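Local coordinates for amine Dehydrogenase (Pseudomonas putida, PDB 1JMX), which binds two c-type hemes as the alpha subunit of a quinohemoprotein amine dehydrogenase and probably passes on the electrons released by amine oxidation, at residues E35-S40 with D66-A71; H29-P34 with A165-W170; L60-A65 with Q206-K211. All blocks are in the same frame, centred on the assembly; numbering follows the deposited sequence.

Contact 1 of 3, residues E35-S40 with D66-A71; sequences EGWLMS and DKQGLA. With HEC (heme c), chain E.
W37 NE1 gives its hydrogen to the backbone oxygen of Q68, with NE1 to O at 2.9 Å and a nearly straight N-H...O angle of 166°. The oxygen sits at the edge of the indole, in the ring plane, while the donor stands somewhat out of the plane of the Q68 carbonyl. W37 CG lies anti to its own carbonyl carbon (chi1 -80°), which sends the indole out from helix 34-48 toward the other segment. Q68 is the first residue past helix 54-67 to leave helical angles, and its carbonyl is taken up by a side chain of the neighbouring helix. The Q68 side chain, bent at chi2, crosses the indole at about a right angle; its NE2 comes to 3.4 Å from W37 CZ2, with amide and ring planes 74° apart. That amide nitrogen is not spent on the ring: it bonds to the backbone oxygens of I27 and Q30. K32 adds a cation-pi contact to the indole, and L64 packs against it. One turn on from W37, S40 OG donates to propionate oxygen O1A of the heme in chain E at 2.8 Å, a heme that R43 and R108 also bond. One helix thus joins a tryptophan packed near one heme to a serine anchoring a propionate of the other, with a bond from helix 34-48 to the loop that follows helix 54-67, within the diheme cytochrome c domain.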
loop_
_atom_site.group_PDB
_atom_site.type_symbol
_atom_site.label_atom_id
_atom_site.label_comp_id
_atom_site.label_asym_id
_atom_site.label_seq_id
_atom_site.Cartn_x
_atom_site.Cartn_y
_atom_site.Cartn_z
ATOM N N GLU A 35 12.615 -2.582 15.231
ATOM C CA GLU A 35 12.312 -1.893 13.978
ATOM C C GLU A 35 11.188 -0.884 14.160
ATOM O O GLU A 35 11.050 0.030 13.363
ATOM C CB GLU A 35 12.019 -2.847 12.803
ATOM C CG GLU A 35 11.540 -4.242 13.128
ATOM C CD GLU A 35 12.626 -5.124 13.700
ATOM O OE1 GLU A 35 12.476 -5.543 14.854
ATOM O OE2 GLU A 35 13.626 -5.394 13.014
ATOM N N GLY A 36 10.386 -1.066 15.207
ATOM C CA GLY A 36 9.313 -0.134 15.495
ATOM C C GLY A 36 9.942 1.165 15.978
ATOM O O GLY A 36 9.578 2.256 15.529
ATOM N N TRP A 37 10.913 1.044 16.881
ATOM C CA TRP A 37 11.616 2.212 17.397
ATOM C C TRP A 37 12.350 2.934 16.278
ATOM O O TRP A 37 12.281 4.159 16.194
ATOM C CB TRP A 37 12.564 1.839 18.542
ATOM C CG TRP A 37 11.836 1.670 19.838
ATOM C CD1 TRP A 37 11.722 0.529 20.573
ATOM C CD2 TRP A 37 11.070 2.668 20.522
ATOM N NE1 TRP A 37 10.923 0.751 21.669
ATOM C CE2 TRP A 37 10.511 2.055 21.664
ATOM C CE3 TRP A 37 10.796 4.024 20.277
ATOM C CZ2 TRP A 37 9.695 2.748 22.563
ATOM C CZ3 TRP A 37 9.980 4.714 21.174
ATOM C CH2 TRP A 37 9.441 4.072 22.301
ATOM N N LEU A 38 13.005 2.180 15.395
ATOM C CA LEU A 38 13.707 2.783 14.265
ATOM C C LEU A 38 12.726 3.568 13.378
ATOM O O LEU A 38 13.052 4.648 12.881
ATOM C CB LEU A 38 14.417 1.719 13.421
ATOM C CG LEU A 38 14.998 2.224 12.090
ATOM C CD1 LEU A 38 16.128 3.206 12.349
ATOM C CD2 LEU A 38 15.483 1.062 11.256
ATOM N N MET A 39 11.529 3.015 13.188
ATOM C CA MET A 39 10.492 3.641 12.372
ATOM C C MET A 39 9.971 4.946 12.956
ATOM O O MET A 39 9.668 5.870 12.216
ATOM C CB MET A 39 9.338 2.674 12.131
ATOM C CG MET A 39 9.562 1.740 10.949
ATOM S SD MET A 39 8.138 0.690 10.598
ATOM C CE MET A 39 6.959 1.913 9.975
ATOM N N SER A 40 9.868 5.021 14.280
ATOM C CA SER A 40 9.402 6.241 14.942
ATOM C C SER A 40 10.425 7.357 14.791
ATOM O O SER A 40 10.068 8.493 14.488
ATOM C CB SER A 40 9.147 5.989 16.421
ATOM O OG SER A 40 8.025 5.168 16.582
ATOM N N ASP A 66 15.563 -1.954 24.390
ATOM C CA ASP A 66 15.831 -2.690 25.620
ATOM C C ASP A 66 14.936 -2.192 26.745
ATOM O O ASP A 66 14.320 -2.987 27.442
ATOM C CB ASP A 66 17.293 -2.532 26.040
ATOM C CG ASP A 66 18.245 -3.377 25.220
ATOM O OD1 ASP A 66 17.936 -3.765 24.072
ATOM O OD2 ASP A 66 19.340 -3.650 25.737
ATOM N N LYS A 67 14.871 -0.873 26.918
ATOM C CA LYS A 67 14.052 -0.254 27.965
ATOM C C LYS A 67 12.552 -0.475 27.769
ATOM O O LYS A 67 11.829 -0.844 28.704
ATOM C CB LYS A 67 14.327 1.255 28.029
ATOM C CG LYS A 67 15.050 1.714 29.286
ATOM C CD LYS A 67 16.378 0.961 29.467
ATOM C CE LYS A 67 17.271 1.058 28.218
ATOM N NZ LYS A 67 18.484 0.158 28.204
ATOM N N GLN A 68 12.089 -0.227 26.547
ATOM C CA GLN A 68 10.679 -0.365 26.212
ATOM C C GLN A 68 10.434 -1.296 25.034
ATOM O O GLN A 68 10.108 -0.866 23.929
ATOM C CB GLN A 68 10.090 1.015 25.946
ATOM C CG GLN A 68 10.077 1.911 27.175
ATOM C CD GLN A 68 10.318 3.359 26.826
ATOM O OE1 GLN A 68 11.056 4.059 27.519
ATOM N NE2 GLN A 68 9.716 3.813 25.740
ATOM N N GLY A 69 10.598 -2.585 25.288
ATOM C CA GLY A 69 10.382 -3.577 24.256
ATOM C C GLY A 69 9.173 -4.427 24.586
ATOM O O GLY A 69 8.397 -4.104 25.484
ATOM N N LEU A 70 9.002 -5.507 23.838
ATOM C CA LEU A 70 7.881 -6.405 24.061
ATOM C C LEU A 70 8.399 -7.734 24.595
ATOM O O LEU A 70 9.505 -8.153 24.273
ATOM C CB LEU A 70 7.133 -6.671 22.749
ATOM C CG LEU A 70 6.602 -5.527 21.891
ATOM C CD1 LEU A 70 5.801 -6.111 20.742
ATOM C CD2 LEU A 70 5.732 -4.610 22.710
ATOM N N ALA A 71 7.609 -8.380 25.439
ATOM C CA ALA A 71 7.981 -9.689 25.939
ATOM C C ALA A 71 7.837 -10.638 24.736
ATOM O O ALA A 71 7.143 -10.322 23.767
ATOM C CB ALA A 71 7.048 -10.103 27.064
HETATM FE FE HEC E . -1.082 3.606 10.624
HETATM C CHA HEC E . 2.190 4.229 10.888
HETATM C CHB HEC E . -1.067 2.437 13.791
HETATM C CHC HEC E . -4.431 3.129 10.450
HETATM C CHD HEC E . -1.069 4.832 7.421
HETATM N NA HEC E . 0.268 3.360 12.017
HETATM C C1A HEC E . 1.589 3.665 11.964
HETATM C C2A HEC E . 2.267 3.336 13.186
HETATM C C3A HEC E . 1.348 2.816 13.996
HETATM C C4A HEC E . 0.105 2.846 13.275
HETATM C CMA HEC E . 1.567 2.313 15.413
HETATM C CAA HEC E . 3.735 3.569 13.467
HETATM C CBA HEC E . 3.753 4.650 14.546
HETATM C CGA HEC E . 5.107 5.117 15.015
HETATM O O1A HEC E . 6.134 4.660 14.544
HETATM O O2A HEC E . 5.132 5.975 15.873
HETATM N NB HEC E . -2.444 2.928 11.840
HETATM C C1B HEC E . -2.274 2.475 13.149
HETATM C C2B HEC E . -3.488 2.081 13.781
HETATM C C3B HEC E . -4.460 2.300 12.851
HETATM C C4B HEC E . -3.804 2.801 11.637
HETATM C CMB HEC E . -3.644 1.551 15.221
HETATM C CAB HEC E . -5.937 2.051 13.123
HETATM C CBB HEC E . -6.786 3.304 13.353
HETATM N NC HEC E . -2.447 3.890 9.222
HETATM C C1C HEC E . -3.796 3.627 9.316
HETATM C C2C HEC E . -4.485 3.940 8.098
HETATM C C3C HEC E . -3.565 4.398 7.246
HETATM C C4C HEC E . -2.285 4.391 7.945
HETATM C CMC HEC E . -5.987 3.763 7.860
HETATM C CAC HEC E . -3.863 4.698 5.794
HETATM C CBC HEC E . -4.333 6.076 5.371
HETATM N ND HEC E . 0.262 4.373 9.411
HETATM C C1D HEC E . 0.128 4.837 8.118
HETATM C C2D HEC E . 1.400 5.343 7.595
HETATM C C3D HEC E . 2.292 5.154 8.633
HETATM C C4D HEC E . 1.578 4.562 9.693
HETATM C CMD HEC E . 1.644 5.941 6.212
HETATM C CAD HEC E . 3.787 5.469 8.769
HETATM C CBD HEC E . 4.495 6.015 7.575
HETATM C CGD HEC E . 5.160 4.923 6.806
HETATM O O1D HEC E . 4.705 3.760 6.903
HETATM O O2D HEC E . 6.147 5.209 6.093
#

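Contact 2 of 3, residues H29-P34 with A165-W170. With HEC (heme c), chain F.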
loop_
_atom_site.group_PDB
_atom_site.type_symbol
_atom_site.label_atom_id
_atom_site.label_comp_id
_atom_site.label_asym_id
_atom_site.label_seq_id
_atom_site.Cartn_x
_atom_site.Cartn_y
_atom_site.Cartn_z
ATOM N N HIS A 29 6.014 6.228 26.998
ATOM C CA HIS A 29 4.675 5.701 27.238
ATOM C C HIS A 29 4.234 4.750 26.131
ATOM O O HIS A 29 3.040 4.536 25.907
ATOM C CB HIS A 29 3.701 6.872 27.351
ATOM C CG HIS A 29 4.233 8.005 28.166
ATOM N ND1 HIS A 29 4.068 8.083 29.529
ATOM C CD2 HIS A 29 4.992 9.070 27.818
ATOM C CE1 HIS A 29 4.707 9.143 29.990
ATOM N NE2 HIS A 29 5.276 9.759 28.972
ATOM N N GLN A 30 5.226 4.187 25.448
ATOM C CA GLN A 30 4.997 3.262 24.356
ATOM C C GLN A 30 6.090 2.191 24.362
ATOM O O GLN A 30 7.225 2.457 24.762
ATOM C CB GLN A 30 5.042 4.022 23.026
ATOM C CG GLN A 30 4.026 5.146 22.889
ATOM C CD GLN A 30 4.229 5.966 21.632
ATOM O OE1 GLN A 30 5.043 5.620 20.776
ATOM N NE2 GLN A 30 3.502 7.064 21.521
ATOM N N ARG A 31 5.732 0.974 23.958
ATOM C CA ARG A 31 6.689 -0.142 23.866
ATOM C C ARG A 31 6.578 -0.704 22.461
ATOM O O ARG A 31 5.475 -0.927 21.970
ATOM C CB ARG A 31 6.394 -1.233 24.900
ATOM C CG ARG A 31 6.644 -0.792 26.325
ATOM C CD ARG A 31 6.647 -1.940 27.305
ATOM N NE ARG A 31 5.324 -2.499 27.548
ATOM C CZ ARG A 31 4.938 -3.695 27.121
ATOM N NH1 ARG A 31 5.777 -4.446 26.421
ATOM N NH2 ARG A 31 3.743 -4.172 27.445
ATOM N N LYS A 32 7.714 -0.880 21.796
ATOM C CA LYS A 32 7.723 -1.390 20.426
ATOM C C LYS A 32 8.908 -2.328 20.188
ATOM O O LYS A 32 9.794 -2.478 21.040
ATOM C CB LYS A 32 7.844 -0.231 19.420
ATOM C CG LYS A 32 7.131 1.066 19.778
ATOM C CD LYS A 32 7.604 2.185 18.858
ATOM C CE LYS A 32 7.144 3.558 19.326
ATOM N NZ LYS A 32 5.810 3.914 18.835
ATOM N N THR A 33 8.930 -2.926 19.001
ATOM C CA THR A 33 10.010 -3.818 18.596
ATOM C C THR A 33 11.173 -2.924 18.154
ATOM O O THR A 33 11.011 -1.707 18.047
ATOM C CB THR A 33 9.583 -4.709 17.389
ATOM O OG1 THR A 33 9.296 -3.885 16.252
ATOM C CG2 THR A 33 8.361 -5.548 17.735
ATOM N N PRO A 34 12.368 -3.506 17.934
ATOM C CA PRO A 34 13.537 -2.730 17.497
ATOM C C PRO A 34 13.277 -1.950 16.199
ATOM O O PRO A 34 13.667 -0.786 16.081
ATOM C CB PRO A 34 14.598 -3.808 17.303
ATOM C CG PRO A 34 14.262 -4.776 18.389
ATOM C CD PRO A 34 12.762 -4.886 18.279
ATOM N N ALA A 165 1.520 -8.469 32.606
ATOM C CA ALA A 165 2.314 -9.350 33.449
ATOM C C ALA A 165 3.517 -9.869 32.666
ATOM O O ALA A 165 4.620 -9.972 33.198
ATOM C CB ALA A 165 1.454 -10.511 33.936
ATOM N N ALA A 166 3.292 -10.143 31.382
ATOM C CA ALA A 166 4.322 -10.650 30.479
ATOM C C ALA A 166 5.558 -9.762 30.419
ATOM O O ALA A 166 6.690 -10.244 30.488
ATOM C CB ALA A 166 3.732 -10.818 29.085
ATOM N N TRP A 167 5.334 -8.461 30.264
ATOM C CA TRP A 167 6.425 -7.503 30.194
ATOM C C TRP A 167 7.141 -7.367 31.531
ATOM O O TRP A 167 8.363 -7.233 31.579
ATOM C CB TRP A 167 5.897 -6.135 29.752
ATOM C CG TRP A 167 6.950 -5.080 29.713
ATOM C CD1 TRP A 167 6.878 -3.833 30.255
ATOM C CD2 TRP A 167 8.247 -5.183 29.107
ATOM N NE1 TRP A 167 8.047 -3.150 30.026
ATOM C CE2 TRP A 167 8.905 -3.953 29.325
ATOM C CE3 TRP A 167 8.916 -6.197 28.402
ATOM C CZ2 TRP A 167 10.204 -3.703 28.863
ATOM C CZ3 TRP A 167 10.208 -5.952 27.944
ATOM C CH2 TRP A 167 10.838 -4.711 28.178
ATOM N N ALA A 168 6.367 -7.372 32.612
ATOM C CA ALA A 168 6.912 -7.242 33.961
ATOM C C ALA A 168 7.805 -8.434 34.291
ATOM O O ALA A 168 8.925 -8.269 34.793
ATOM C CB ALA A 168 5.770 -7.137 34.980
ATOM N N GLU A 169 7.307 -9.631 33.983
ATOM C CA GLU A 169 8.026 -10.875 34.232
ATOM C C GLU A 169 9.172 -11.095 33.270
ATOM O O GLU A 169 10.070 -11.897 33.539
ATOM C CB GLU A 169 7.062 -12.054 34.210
ATOM C CG GLU A 169 6.256 -12.147 35.496
ATOM C CD GLU A 169 5.148 -13.181 35.445
ATOM O OE1 GLU A 169 3.980 -12.807 35.730
ATOM O OE2 GLU A 169 5.443 -14.367 35.146
ATOM N N TRP A 170 9.131 -10.404 32.138
ATOM C CA TRP A 170 10.204 -10.513 31.175
ATOM C C TRP A 170 11.379 -9.632 31.615
ATOM O O TRP A 170 12.534 -10.024 31.477
ATOM C CB TRP A 170 9.743 -10.119 29.775
ATOM C CG TRP A 170 10.863 -10.217 28.817
ATOM C CD1 TRP A 170 11.496 -9.190 28.192
ATOM C CD2 TRP A 170 11.557 -11.410 28.441
ATOM N NE1 TRP A 170 12.546 -9.666 27.455
ATOM C CE2 TRP A 170 12.608 -11.026 27.589
ATOM C CE3 TRP A 170 11.393 -12.767 28.747
ATOM C CZ2 TRP A 170 13.499 -11.950 27.034
ATOM C CZ3 TRP A 170 12.277 -13.689 28.196
ATOM C CH2 TRP A 170 13.318 -13.274 27.349
HETATM FE FE HEC F . 9.080 12.900 18.340
HETATM C CHA HEC F . 5.835 11.995 18.226
HETATM C CHB HEC F . 9.905 9.834 19.502
HETATM C CHC HEC F . 12.362 13.832 18.475
HETATM C CHD HEC F . 8.250 16.019 17.172
HETATM N NA HEC F . 8.085 11.269 18.770
HETATM C C1A HEC F . 6.736 11.050 18.669
HETATM C C2A HEC F . 6.386 9.700 19.091
HETATM C C3A HEC F . 7.534 9.102 19.446
HETATM C C4A HEC F . 8.588 10.073 19.247
HETATM C CMA HEC F . 7.686 7.684 19.959
HETATM C CAA HEC F . 4.995 9.109 19.115
HETATM C CBA HEC F . 4.773 8.312 17.848
HETATM C CGA HEC F . 3.397 7.681 17.773
HETATM O O1A HEC F . 2.588 7.852 18.701
HETATM O O2A HEC F . 3.123 7.001 16.766
HETATM N NB HEC F . 10.761 12.032 18.863
HETATM C C1B HEC F . 10.938 10.728 19.332
HETATM C C2B HEC F . 12.292 10.412 19.639
HETATM C C3B HEC F . 12.992 11.552 19.360
HETATM C C4B HEC F . 12.047 12.545 18.871
HETATM C CMB HEC F . 12.820 9.067 20.182
HETATM C CAB HEC F . 14.488 11.678 19.566
HETATM C CBB HEC F . 15.434 11.191 18.464
HETATM N NC HEC F . 10.085 14.565 17.911
HETATM C C1C HEC F . 11.453 14.777 18.026
HETATM C C2C HEC F . 11.824 16.110 17.624
HETATM C C3C HEC F . 10.692 16.729 17.275
HETATM C C4C HEC F . 9.599 15.765 17.440
HETATM C CMC HEC F . 13.242 16.680 17.626
HETATM C CAC HEC F . 10.586 18.226 17.027
HETATM C CBC HEC F . 10.873 18.838 15.670
HETATM N ND HEC F . 7.398 13.821 17.804
HETATM C C1D HEC F . 7.215 15.106 17.341
HETATM C C2D HEC F . 5.801 15.387 17.057
HETATM C C3D HEC F . 5.149 14.229 17.364
HETATM C C4D HEC F . 6.136 13.294 17.817
HETATM C CMD HEC F . 5.206 16.698 16.530
HETATM C CAD HEC F . 3.657 13.920 17.266
HETATM C CBD HEC F . 3.158 13.470 15.901
HETATM C CGD HEC F . 3.853 12.230 15.392
HETATM O O1D HEC F . 4.665 12.334 14.470
HETATM O O2D HEC F . 3.593 11.133 15.908
#
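The guanidinium of R31 lies flat on one face of the W167 indole, the two planes only 3° apart and their centres separated by 3.9 Å. W167 CG stands over the middle of the guanidinium, and R31 CZ is 3.9 Å from the centroid of the five-membered ring, a cation-pi stack. R31 CD shares that indole face nearer the rim, 3.3 Å from W167 NE1, and makes a CH-pi contact with the same ring. The edge of the W170 ring meets W167 CZ3. A bend at chi3 (-72°) in the arginine turns the guanidinium over the indole, and the two side chains slide past each other in opposite directions. Polar partners fix its rotation: NH1 bridges to E74 and bonds to G69 O, while NH2 bonds to L162 O. An alanine at R31 is likely to leave the carboxylate of E74 without this mate and to bare the indole face of W167. The residues flanking R31 serve the hemes: Q30 NE2 donates to propionate oxygen O1A of the heme in chain F at 3.1 Å, and Q30 OE1 accepts from K32 NZ at 2.7 Å. The short strand 31-32, paired antiparallel with strand 112-113, leads through the N-cap T33 into helix 34-48, and R31 reaches from it, alongside the 66-71 segment, to helix 165-173.

Contact 3 of 3, residues L60-A65 with Q206-K211; sequences LVKYLA and QGDTFK
K62 NZ meets D208 OD1 at 2.9 Å in a salt bridge, the close part of an otherwise sparse surface contact. The aspartate uses the anti lone pair of OD1, the one directed away from its other oxygen. Behind the charge, K62 CE rests 3.7 Å from D208 CB, so the lysine's last methylene also touches the aspartate stem. The side chains cross at about a right angle: K62 starts with CG anti to its backbone N (chi1 177°), then bends at chi2 and chi4 to bring the ammonium across. NZ also bridges to D66 one turn along the helix, so two carboxylates probably share its charge, with L232 O as a weak further partner. D208 belongs to the type II' turn Q206 to T209 in the hairpin connection between strands 194-204 and 209-218 of the eight-stranded antiparallel barrel of domain II; the bridge therefore ties a heme-domain helix to that barrel. Away from the bridge the turn is exposed at Q206 and at G207, whose positive phi of 63° favours glycine. Here the turn is held from within, as Q206 O accepts from T209 OG1 at 2.7 Å and from T209 N at 3.3 Å, both from the same face of its plane.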
loop_
_atom_site.group_PDB
_atom_site.type_symbol
_atom_site.label_atom_id
_atom_site.label_comp_id
_atom_site.label_asym_id
_atom_site.label_seq_id
_atom_site.Cartn_x
_atom_site.Cartn_y
_atom_site.Cartn_z
ATOM N N LEU A 60 20.158 5.079 19.955
ATOM C CA LEU A 60 18.840 5.304 20.545
ATOM C C LEU A 60 17.904 4.116 20.388
ATOM O O LEU A 60 17.160 3.794 21.309
ATOM C CB LEU A 60 18.198 6.576 19.991
ATOM C CG LEU A 60 18.717 7.852 20.654
ATOM C CD1 LEU A 60 18.069 9.063 20.017
ATOM C CD2 LEU A 60 18.425 7.819 22.151
ATOM N N VAL A 61 17.950 3.461 19.232
ATOM C CA VAL A 61 17.108 2.290 18.975
ATOM C C VAL A 61 17.453 1.190 19.977
ATOM O O VAL A 61 16.567 0.615 20.596
ATOM C CB VAL A 61 17.289 1.761 17.525
ATOM C CG1 VAL A 61 16.590 0.412 17.353
ATOM C CG2 VAL A 61 16.738 2.774 16.521
ATOM N N LYS A 62 18.748 0.939 20.162
ATOM C CA LYS A 62 19.219 -0.079 21.100
ATOM C C LYS A 62 18.715 0.254 22.499
ATOM O O LYS A 62 18.128 -0.592 23.179
ATOM C CB LYS A 62 20.752 -0.141 21.090
ATOM C CG LYS A 62 21.370 -1.132 22.087
ATOM C CD LYS A 62 21.227 -2.569 21.615
ATOM C CE LYS A 62 21.928 -3.552 22.542
ATOM N NZ LYS A 62 21.124 -3.940 23.731
ATOM N N TYR A 63 18.895 1.512 22.890
ATOM C CA TYR A 63 18.476 1.989 24.201
ATOM C C TYR A 63 16.974 1.840 24.422
ATOM O O TYR A 63 16.533 1.306 25.438
ATOM C CB TYR A 63 18.889 3.460 24.392
ATOM C CG TYR A 63 18.454 4.037 25.719
ATOM C CD1 TYR A 63 17.352 4.895 25.809
ATOM C CD2 TYR A 63 19.111 3.685 26.902
ATOM C CE1 TYR A 63 16.912 5.380 27.044
ATOM C CE2 TYR A 63 18.678 4.165 28.144
ATOM C CZ TYR A 63 17.578 5.007 28.209
ATOM O OH TYR A 63 17.139 5.453 29.437
ATOM N N LEU A 64 16.188 2.295 23.460
ATOM C CA LEU A 64 14.736 2.227 23.581
ATOM C C LEU A 64 14.166 0.817 23.428
ATOM O O LEU A 64 13.207 0.463 24.098
ATOM C CB LEU A 64 14.099 3.196 22.591
ATOM C CG LEU A 64 14.501 4.645 22.869
ATOM C CD1 LEU A 64 14.179 5.521 21.681
ATOM C CD2 LEU A 64 13.809 5.130 24.135
ATOM N N ALA A 65 14.798 0.003 22.590
ATOM C CA ALA A 65 14.355 -1.367 22.360
ATOM C C ALA A 65 14.527 -2.236 23.609
ATOM O O ALA A 65 13.743 -3.144 23.853
ATOM C CB ALA A 65 15.104 -1.966 21.177
ATOM N N GLN A 206 31.947 -6.294 21.428
ATOM C CA GLN A 206 31.547 -5.198 22.308
ATOM C C GLN A 206 30.068 -5.223 22.728
ATOM O O GLN A 206 29.177 -5.180 21.878
ATOM C CB GLN A 206 31.852 -3.860 21.620
ATOM C CG GLN A 206 31.311 -3.772 20.172
ATOM C CD GLN A 206 30.478 -2.510 19.889
ATOM O OE1 GLN A 206 30.956 -1.570 19.232
ATOM N NE2 GLN A 206 29.216 -2.499 20.355
ATOM N N GLY A 207 29.817 -5.299 24.035
ATOM C CA GLY A 207 28.453 -5.274 24.557
ATOM C C GLY A 207 27.490 -6.394 24.188
ATOM O O GLY A 207 27.688 -7.545 24.580
ATOM N N ASP A 208 26.390 -6.040 23.524
ATOM C CA ASP A 208 25.388 -7.029 23.096
ATOM C C ASP A 208 25.520 -7.394 21.622
ATOM O O ASP A 208 24.571 -7.876 21.006
ATOM C CB ASP A 208 23.966 -6.538 23.388
ATOM C CG ASP A 208 23.629 -6.554 24.869
ATOM O OD1 ASP A 208 22.595 -5.961 25.251
ATOM O OD2 ASP A 208 24.390 -7.166 25.652
ATOM N N THR A 209 26.696 -7.138 21.059
ATOM C CA THR A 209 26.976 -7.460 19.667
ATOM C C THR A 209 27.855 -8.719 19.635
ATOM O O THR A 209 28.470 -9.086 20.643
ATOM C CB THR A 209 27.678 -6.291 18.940
ATOM O OG1 THR A 209 29.018 -6.165 19.415
ATOM C CG2 THR A 209 26.954 -4.986 19.199
ATOM N N PHE A 210 27.901 -9.385 18.485
ATOM C CA PHE A 210 28.677 -10.612 18.338
ATOM C C PHE A 210 29.261 -10.709 16.945
ATOM O O PHE A 210 28.854 -9.985 16.028
ATOM C CB PHE A 210 27.786 -11.855 18.512
ATOM C CG PHE A 210 26.972 -11.875 19.774
ATOM C CD1 PHE A 210 27.475 -12.460 20.934
ATOM C CD2 PHE A 210 25.684 -11.340 19.797
ATOM C CE1 PHE A 210 26.712 -12.513 22.093
ATOM C CE2 PHE A 210 24.909 -11.387 20.955
ATOM C CZ PHE A 210 25.421 -11.973 22.102
ATOM N N LYS A 211 30.234 -11.608 16.811
ATOM C CA LYS A 211 30.864 -11.928 15.534
ATOM C C LYS A 211 30.143 -13.225 15.176
ATOM O O LYS A 211 29.842 -14.034 16.058
ATOM C CB LYS A 211 32.363 -12.197 15.691
ATOM C CG LYS A 211 33.217 -10.963 15.981
ATOM C CD LYS A 211 34.695 -11.319 15.829
ATOM C CE LYS A 211 35.623 -10.135 16.109
ATOM N NZ LYS A 211 37.069 -10.506 15.907
#

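How the contacts relate
Contact 2 is buried, contact 1 partly so, and contact 3 lies at the surface. Contacts 1 and 2, with centres 9 Å apart, stay within the heme-binding domain and interlock through the 66-71 segment, while strand 31-32 runs on into helix 34-48. Contact 3 instead joins that region to domain II. Helix 54-67 serves both contacts 1 and 3: its C-terminal end meets the indole, and a turn earlier its outer side carries the lysine. Chemistry follows place: an indole N-H on a backbone carbonyl, then a flat cation-pi stack with its charge paired, and at the surface a salt bridge with little packing between its two segments.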